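Local coordinates for putative fimbrium anchoring subunit Fim4B (Bacteroides ovatus, PDB 5CAG), which probably serves as the subunit that attaches a fimbrium to the bacterial outer membrane, at residues Tyr89-Tyr95 with Asp171-Lys177; Pro114-Leu120 with Trp138-Val144. One frame throughout, in Å; residues are numbered along the deposited sequence.

Contact 1 of 2, residues Tyr89-Tyr95 with Asp171-Lys177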
loop_
_atom_site.group_PDB
_atom_site.type_symbol
_atom_site.label_atom_id
_atom_site.label_comp_id
_atom_site.label_asym_id
_atom_site.label_seq_id
_atom_site.Cartn_x
_atom_site.Cartn_y
_atom_site.Cartn_z
ATOM N N TYR A 89 -17.107 1.721 5.262
ATOM C CA TYR A 89 -16.345 2.438 4.235
ATOM C C TYR A 89 -15.247 3.265 4.919
ATOM O O TYR A 89 -14.072 3.115 4.585
ATOM C CB TYR A 89 -17.306 3.331 3.409
ATOM C CG TYR A 89 -16.701 4.110 2.255
ATOM C CD1 TYR A 89 -16.348 3.474 1.066
ATOM C CD2 TYR A 89 -16.602 5.502 2.302
ATOM C CE1 TYR A 89 -15.848 4.194 -0.021
ATOM C CE2 TYR A 89 -16.107 6.233 1.222
ATOM C CZ TYR A 89 -15.730 5.575 0.062
ATOM O OH TYR A 89 -15.209 6.285 -0.997
ATOM N N GLU A 90 -15.623 4.024 5.974
ATOM C CA GLU A 90 -14.731 4.897 6.749
ATOM C C GLU A 90 -13.620 4.145 7.522
ATOM O O GLU A 90 -12.670 4.803 7.949
ATOM C CB GLU A 90 -15.535 5.784 7.722
ATOM C CG GLU A 90 -16.356 6.880 7.034
ATOM C CD GLU A 90 -15.633 8.116 6.501
ATOM O OE1 GLU A 90 -14.993 8.831 7.308
ATOM O OE2 GLU A 90 -15.769 8.409 5.290
ATOM N N THR A 91 -13.690 2.799 7.653
ATOM C CA THR A 91 -12.666 2.051 8.396
ATOM C C THR A 91 -11.851 1.024 7.582
ATOM O O THR A 91 -10.802 0.593 8.083
ATOM C CB THR A 91 -13.280 1.317 9.595
ATOM O OG1 THR A 91 -14.324 0.456 9.159
ATOM C CG2 THR A 91 -13.790 2.257 10.647
ATOM N N ILE A 92 -12.319 0.607 6.376
ATOM C CA ILE A 92 -11.635 -0.415 5.568
ATOM C C ILE A 92 -10.223 0.108 5.217
ATOM O O ILE A 92 -10.056 1.144 4.557
ATOM C CB ILE A 92 -12.484 -0.925 4.365
ATOM C CG1 ILE A 92 -11.794 -2.097 3.644
ATOM C CG2 ILE A 92 -12.902 0.190 3.405
ATOM C CD1 ILE A 92 -12.680 -2.897 2.690
ATOM N N GLU A 93 -9.222 -0.578 5.800
ATOM C CA GLU A 93 -7.795 -0.249 5.777
ATOM C C GLU A 93 -6.975 -1.429 5.282
ATOM O O GLU A 93 -7.274 -2.574 5.615
ATOM C CB GLU A 93 -7.374 0.138 7.226
ATOM C CG GLU A 93 -5.939 0.578 7.515
ATOM C CD GLU A 93 -5.598 0.787 8.992
ATOM O OE1 GLU A 93 -6.294 0.211 9.862
ATOM O OE2 GLU A 93 -4.654 1.561 9.280
ATOM N N ALA A 94 -5.953 -1.144 4.485
ATOM C CA ALA A 94 -4.994 -2.127 3.987
ATOM C C ALA A 94 -3.721 -1.951 4.789
ATOM O O ALA A 94 -3.282 -0.814 4.993
ATOM C CB ALA A 94 -4.733 -1.923 2.500
ATOM N N TYR A 95 -3.162 -3.042 5.304
ATOM C CA TYR A 95 -1.979 -2.952 6.160
ATOM C C TYR A 95 -1.047 -4.125 5.915
ATOM O O TYR A 95 -1.425 -5.062 5.214
ATOM C CB TYR A 95 -2.413 -2.902 7.645
ATOM C CG TYR A 95 -3.046 -4.184 8.155
ATOM C CD1 TYR A 95 -4.356 -4.518 7.829
ATOM C CD2 TYR A 95 -2.349 -5.042 8.994
ATOM C CE1 TYR A 95 -4.938 -5.697 8.291
ATOM C CE2 TYR A 95 -2.924 -6.221 9.468
ATOM C CZ TYR A 95 -4.221 -6.544 9.122
ATOM O OH TYR A 95 -4.769 -7.729 9.562
ATOM N N ASP A 171 2.454 3.153 5.550
ATOM C CA ASP A 171 2.566 1.697 5.610
ATOM C C ASP A 171 1.170 1.077 5.678
ATOM O O ASP A 171 1.028 -0.150 5.693
ATOM C CB ASP A 171 3.447 1.275 6.806
ATOM C CG ASP A 171 3.019 1.864 8.129
ATOM O OD1 ASP A 171 2.097 1.300 8.751
ATOM O OD2 ASP A 171 3.616 2.897 8.545
ATOM N N CYS A 172 0.144 1.951 5.721
ATOM C CA CYS A 172 -1.282 1.634 5.733
ATOM C C CYS A 172 -2.027 2.502 4.757
ATOM O O CYS A 172 -1.603 3.621 4.498
ATOM C CB CYS A 172 -1.842 1.800 7.126
ATOM S SG CYS A 172 -1.206 0.600 8.284
ATOM N N TYR A 173 -3.137 2.007 4.211
ATOM C CA TYR A 173 -3.917 2.795 3.274
ATOM C C TYR A 173 -5.388 2.627 3.618
ATOM O O TYR A 173 -5.875 1.499 3.691
ATOM C CB TYR A 173 -3.591 2.417 1.813
ATOM C CG TYR A 173 -4.305 3.246 0.764
ATOM C CD1 TYR A 173 -3.827 4.505 0.389
ATOM C CD2 TYR A 173 -5.436 2.759 0.118
ATOM C CE1 TYR A 173 -4.474 5.264 -0.593
ATOM C CE2 TYR A 173 -6.094 3.511 -0.858
ATOM C CZ TYR A 173 -5.610 4.764 -1.217
ATOM O OH TYR A 173 -6.317 5.488 -2.165
ATOM N N CYS A 174 -6.064 3.759 3.933
ATOM C CA CYS A 174 -7.486 3.797 4.232
ATOM C C CYS A 174 -8.156 3.809 2.908
ATOM O O CYS A 174 -8.071 4.813 2.197
ATOM C CB CYS A 174 -7.841 5.015 5.075
ATOM S SG CYS A 174 -7.445 4.841 6.836
ATOM N N ILE A 175 -8.685 2.642 2.500
ATOM C CA ILE A 175 -9.301 2.435 1.188
ATOM C C ILE A 175 -10.509 3.365 1.001
ATOM O O ILE A 175 -10.574 4.045 -0.010
ATOM C CB ILE A 175 -9.650 0.944 0.970
ATOM C CG1 ILE A 175 -8.361 0.099 0.900
ATOM C CG2 ILE A 175 -10.484 0.758 -0.294
ATOM C CD1 ILE A 175 -8.519 -1.334 1.132
ATOM N N GLY A 176 -11.405 3.436 1.973
ATOM C CA GLY A 176 -12.550 4.330 1.877
ATOM C C GLY A 176 -12.198 5.809 1.935
ATOM O O GLY A 176 -12.856 6.631 1.285
ATOM N N LYS A 177 -11.162 6.163 2.721
ATOM C CA LYS A 177 -10.735 7.552 2.912
ATOM C C LYS A 177 -9.855 8.029 1.740
ATOM O O LYS A 177 -9.764 9.242 1.511
ATOM C CB LYS A 177 -10.002 7.741 4.270
ATOM C CG LYS A 177 -10.817 7.470 5.577
ATOM C CD LYS A 177 -11.853 8.582 5.962
ATOM C CE LYS A 177 -11.284 9.873 6.549
ATOM N NZ LYS A 177 -12.296 10.974 6.624
#
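Ala-94 and Tyr-173 form an antiparallel hydrogen-bonded pair with two backbone bonds. Ala-94 N reaches Tyr-173 O at 2.8 Å, nearly straight at 172° at the hydrogen. Tyr-173 N returns to Ala-94 O. Two residues along, Ile-175 N gives a more bent bond to Ile-92 O at 2.9 Å (132°), just where strand 172-174 ends. A salt bridge lies at the solvent-exposed end. Lys-177, folded at chi2 and chi3, lays its CD against the carboxylate of Glu-90, and its NZ stands 3.5 Å from Glu-90 OE1. Glu-93 and Cys-174 make the adjoining non-hydrogen-bonded pair. Glu-93 OE2 lies near Cys-172 CB, while its OE1 is salt-bridged to Arg-84.

Beyond the strand ends, Gly-176 CA sits over the centre of the Tyr-89 ring, 3.8 Å from the centroid in a CH-pi contact. Tyr-89 CG is anti to the backbone N (chi1 -178°), which turns the ring under Gly-176. The phenol OH bonds Asp-123 and Asn-121. Gly-176 CA also makes a CA-H...O contact with Tyr-89 O at 3.3 Å. On the buried side, Ile-175 CB meets Ile-92 CG2, and Ile-175 CD1 meets Ala-94 CB, both at 4.1 Å. Strands 93-96 and 172-174 are the middle pair of a four-stranded antiparallel sheet, with 81-84 and 179-181 outermost. Their pairing rests on backbone bonds and buried apolar side chains; the long ion pair probably contributes less.

Contact 2 of 2, residues Pro114-Leu120 with Trp138-Val144. With SO4 (sulfate ion), chain D.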
loop_
_atom_site.group_PDB
_atom_site.type_symbol
_atom_site.label_atom_id
_atom_site.label_comp_id
_atom_site.label_asym_id
_atom_site.label_seq_id
_atom_site.Cartn_x
_atom_site.Cartn_y
_atom_site.Cartn_z
ATOM N N PRO A 114 4.568 -3.239 1.334
ATOM C CA PRO A 114 3.311 -3.664 0.725
ATOM C C PRO A 114 3.483 -4.107 -0.712
ATOM O O PRO A 114 4.207 -3.460 -1.455
ATOM C CB PRO A 114 2.452 -2.408 0.817
ATOM C CG PRO A 114 3.401 -1.299 0.812
ATOM C CD PRO A 114 4.573 -1.784 1.577
ATOM N N ASP A 115 2.826 -5.222 -1.105
ATOM C CA ASP A 115 2.879 -5.679 -2.495
ATOM C C ASP A 115 1.837 -4.874 -3.307
ATOM O O ASP A 115 1.310 -3.890 -2.778
ATOM C CB ASP A 115 2.752 -7.200 -2.647
ATOM C CG ASP A 115 1.582 -7.875 -1.993
ATOM O OD1 ASP A 115 1.265 -7.525 -0.831
ATOM O OD2 ASP A 115 1.047 -8.830 -2.595
ATOM N N SER A 116 1.608 -5.190 -4.596
ATOM C CA SER A 116 0.748 -4.322 -5.395
ATOM C C SER A 116 -0.730 -4.355 -4.986
ATOM O O SER A 116 -1.319 -5.420 -4.831
ATOM C CB SER A 116 0.916 -4.611 -6.875
ATOM O OG SER A 116 2.267 -4.335 -7.215
ATOM N N LEU A 117 -1.290 -3.149 -4.748
ATOM C CA LEU A 117 -2.703 -2.927 -4.405
ATOM C C LEU A 117 -3.290 -1.922 -5.385
ATOM O O LEU A 117 -2.639 -0.912 -5.713
ATOM C CB LEU A 117 -2.898 -2.465 -2.953
ATOM C CG LEU A 117 -4.318 -2.341 -2.447
ATOM C CD1 LEU A 117 -4.993 -3.709 -2.233
ATOM C CD2 LEU A 117 -4.327 -1.578 -1.202
ATOM N N TYR A 118 -4.484 -2.269 -5.914
ATOM C CA TYR A 118 -5.235 -1.475 -6.878
ATOM C C TYR A 118 -6.555 -1.121 -6.256
ATOM O O TYR A 118 -7.257 -2.002 -5.770
ATOM C CB TYR A 118 -5.405 -2.213 -8.204
ATOM C CG TYR A 118 -4.097 -2.721 -8.755
ATOM C CD1 TYR A 118 -3.213 -1.870 -9.415
ATOM C CD2 TYR A 118 -3.722 -4.049 -8.587
ATOM C CE1 TYR A 118 -1.995 -2.339 -9.910
ATOM C CE2 TYR A 118 -2.497 -4.522 -9.056
ATOM C CZ TYR A 118 -1.637 -3.668 -9.718
ATOM O OH TYR A 118 -0.449 -4.186 -10.183
ATOM N N VAL A 119 -6.840 0.167 -6.141
ATOM C CA VAL A 119 -8.042 0.604 -5.455
ATOM C C VAL A 119 -8.843 1.577 -6.309
ATOM O O VAL A 119 -8.286 2.372 -7.072
ATOM C CB VAL A 119 -7.675 1.230 -4.066
ATOM C CG1 VAL A 119 -8.844 1.988 -3.425
ATOM C CG2 VAL A 119 -7.162 0.173 -3.106
ATOM N N LEU A 120 -10.170 1.491 -6.143
ATOM C CA LEU A 120 -11.177 2.426 -6.602
ATOM C C LEU A 120 -12.099 2.697 -5.423
ATOM O O LEU A 120 -12.595 1.744 -4.806
ATOM C CB LEU A 120 -11.967 1.960 -7.828
ATOM C CG LEU A 120 -13.211 2.811 -8.125
ATOM C CD1 LEU A 120 -12.835 4.186 -8.622
ATOM C CD2 LEU A 120 -14.127 2.129 -9.076
ATOM N N TRP A 138 -15.130 0.917 -14.977
ATOM C CA TRP A 138 -14.141 1.298 -13.989
ATOM C C TRP A 138 -12.758 0.880 -14.389
ATOM O O TRP A 138 -12.581 0.016 -15.238
ATOM C CB TRP A 138 -14.501 0.684 -12.619
ATOM C CG TRP A 138 -15.780 1.190 -12.002
ATOM C CD1 TRP A 138 -16.393 2.381 -12.254
ATOM C CD2 TRP A 138 -16.520 0.581 -10.938
ATOM N NE1 TRP A 138 -17.489 2.530 -11.444
ATOM C CE2 TRP A 138 -17.588 1.446 -10.618
ATOM C CE3 TRP A 138 -16.389 -0.619 -10.219
ATOM C CZ2 TRP A 138 -18.533 1.145 -9.625
ATOM C CZ3 TRP A 138 -17.347 -0.932 -9.255
ATOM C CH2 TRP A 138 -18.390 -0.045 -8.954
ATOM N N LYS A 139 -11.781 1.551 -13.789
ATOM C CA LYS A 139 -10.329 1.384 -13.900
ATOM C C LYS A 139 -9.808 1.496 -12.484
ATOM O O LYS A 139 -10.351 2.297 -11.712
ATOM C CB LYS A 139 -9.731 2.459 -14.818
ATOM C CG LYS A 139 -8.247 2.301 -15.057
ATOM C CD LYS A 139 -7.715 3.078 -16.252
ATOM C CE LYS A 139 -7.595 2.247 -17.512
ATOM N NZ LYS A 139 -7.216 3.088 -18.693
ATOM N N LEU A 140 -8.849 0.664 -12.086
ATOM C CA LEU A 140 -8.416 0.777 -10.703
ATOM C C LEU A 140 -7.135 1.557 -10.628
ATOM O O LEU A 140 -6.496 1.776 -11.658
ATOM C CB LEU A 140 -8.286 -0.601 -10.090
ATOM C CG LEU A 140 -9.430 -1.022 -9.197
ATOM C CD1 LEU A 140 -10.748 -1.022 -9.941
ATOM C CD2 LEU A 140 -9.175 -2.385 -8.641
ATOM N N GLU A 141 -6.780 2.044 -9.444
ATOM C CA GLU A 141 -5.574 2.856 -9.322
ATOM C C GLU A 141 -4.496 2.143 -8.490
ATOM O O GLU A 141 -4.812 1.611 -7.425
ATOM C CB GLU A 141 -5.929 4.225 -8.712
ATOM C CG GLU A 141 -4.757 4.983 -8.119
ATOM C CD GLU A 141 -5.089 6.251 -7.368
ATOM O OE1 GLU A 141 -6.240 6.415 -6.894
ATOM O OE2 GLU A 141 -4.149 7.054 -7.186
ATOM N N SER A 142 -3.217 2.159 -8.960
ATOM C CA SER A 142 -2.145 1.568 -8.179
ATOM C C SER A 142 -1.830 2.504 -7.041
ATOM O O SER A 142 -1.389 3.622 -7.282
ATOM C CB SER A 142 -0.915 1.273 -9.018
ATOM O OG SER A 142 -0.031 0.538 -8.183
ATOM N N VAL A 143 -2.137 2.085 -5.805
ATOM C CA VAL A 143 -1.926 2.925 -4.623
ATOM C C VAL A 143 -0.610 2.584 -3.894
ATOM O O VAL A 143 -0.387 3.060 -2.789
ATOM C CB VAL A 143 -3.133 2.833 -3.681
ATOM C CG1 VAL A 143 -4.364 3.444 -4.332
ATOM C CG2 VAL A 143 -3.397 1.393 -3.270
ATOM N N VAL A 144 0.268 1.790 -4.518
ATOM C CA VAL A 144 1.562 1.445 -3.930
ATOM C C VAL A 144 2.673 2.030 -4.792
ATOM O O VAL A 144 2.765 1.680 -5.969
ATOM C CB VAL A 144 1.747 -0.073 -3.760
ATOM C CG1 VAL A 144 3.145 -0.379 -3.245
ATOM C CG2 VAL A 144 0.691 -0.666 -2.847
HETATM S S SO4 D . 3.216 -3.554 -12.212
HETATM O O1 SO4 D . 3.603 -4.717 -11.403
HETATM O O2 SO4 D . 2.788 -3.983 -13.539
HETATM O O3 SO4 D . 2.125 -2.837 -11.541
HETATM O O4 SO4 D . 4.361 -2.663 -12.372
#
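Leu-120 CG lies anti to the backbone N (chi1 168°), and this carries CD2 over one face of the Trp-138 indole. CD2 stands 3.6 Å from the centroid of the five-membered ring, a CH-pi contact, with the two side chains crossing at about a right angle. Tyr-118 CG is instead anti to its carbonyl carbon (chi1 -52°). Its CE1 then comes 3.9 Å from Ser-142 CB, and its CB packs on Leu-140 CD2.

Val-119 and Glu-141 form an antiparallel hydrogen-bonded pair. Val-119 N bonds Glu-141 O, and Glu-141 N bonds Val-119 O from above the carbonyl plane, both at 2.8 Å. Val-143 N extends the ladder to Leu-117 O at 3.0 Å. Val-143 CG2 lies against Leu-117 CD2 at 3.7 Å.

Tyr-118 OH donates a weak hydrogen bond to sulfate O3 at 3.2 Å; the ion, probably from the crystallisation liquor, also bonds Thr-30 and Lys-146. The contact joins the two strands of the beta hairpin 118-127 and 134-154, with 114-117 leading into the first. Strand 67-75 pairs with the first and strand 20-25 with the second; Trp-138 touches both flanking strands. Phe-205 of strand 197-205 covers Pro-114, Leu-117 and Val-144.

In the fold
Both contacts are mostly buried, their centres about 12 Å apart. Contact 1 joins the middle strands of a small four-stranded antiparallel sheet and reaches a solvent-exposed end with an ion pair. Contact 2 joins two long strands of a hairpin and is more apolar, with none of its touching residues fully exposed. In the sequence, both segments of contact 2 fall between the two segments of contact 1. The two pack directly together: Ile-175 CG2 lies 3.7 Å from Val-119 CG1, and Ala-94 CB lies 3.7 Å from Leu-117 CD2. The apolar side of the small sheet therefore rests on the hairpin.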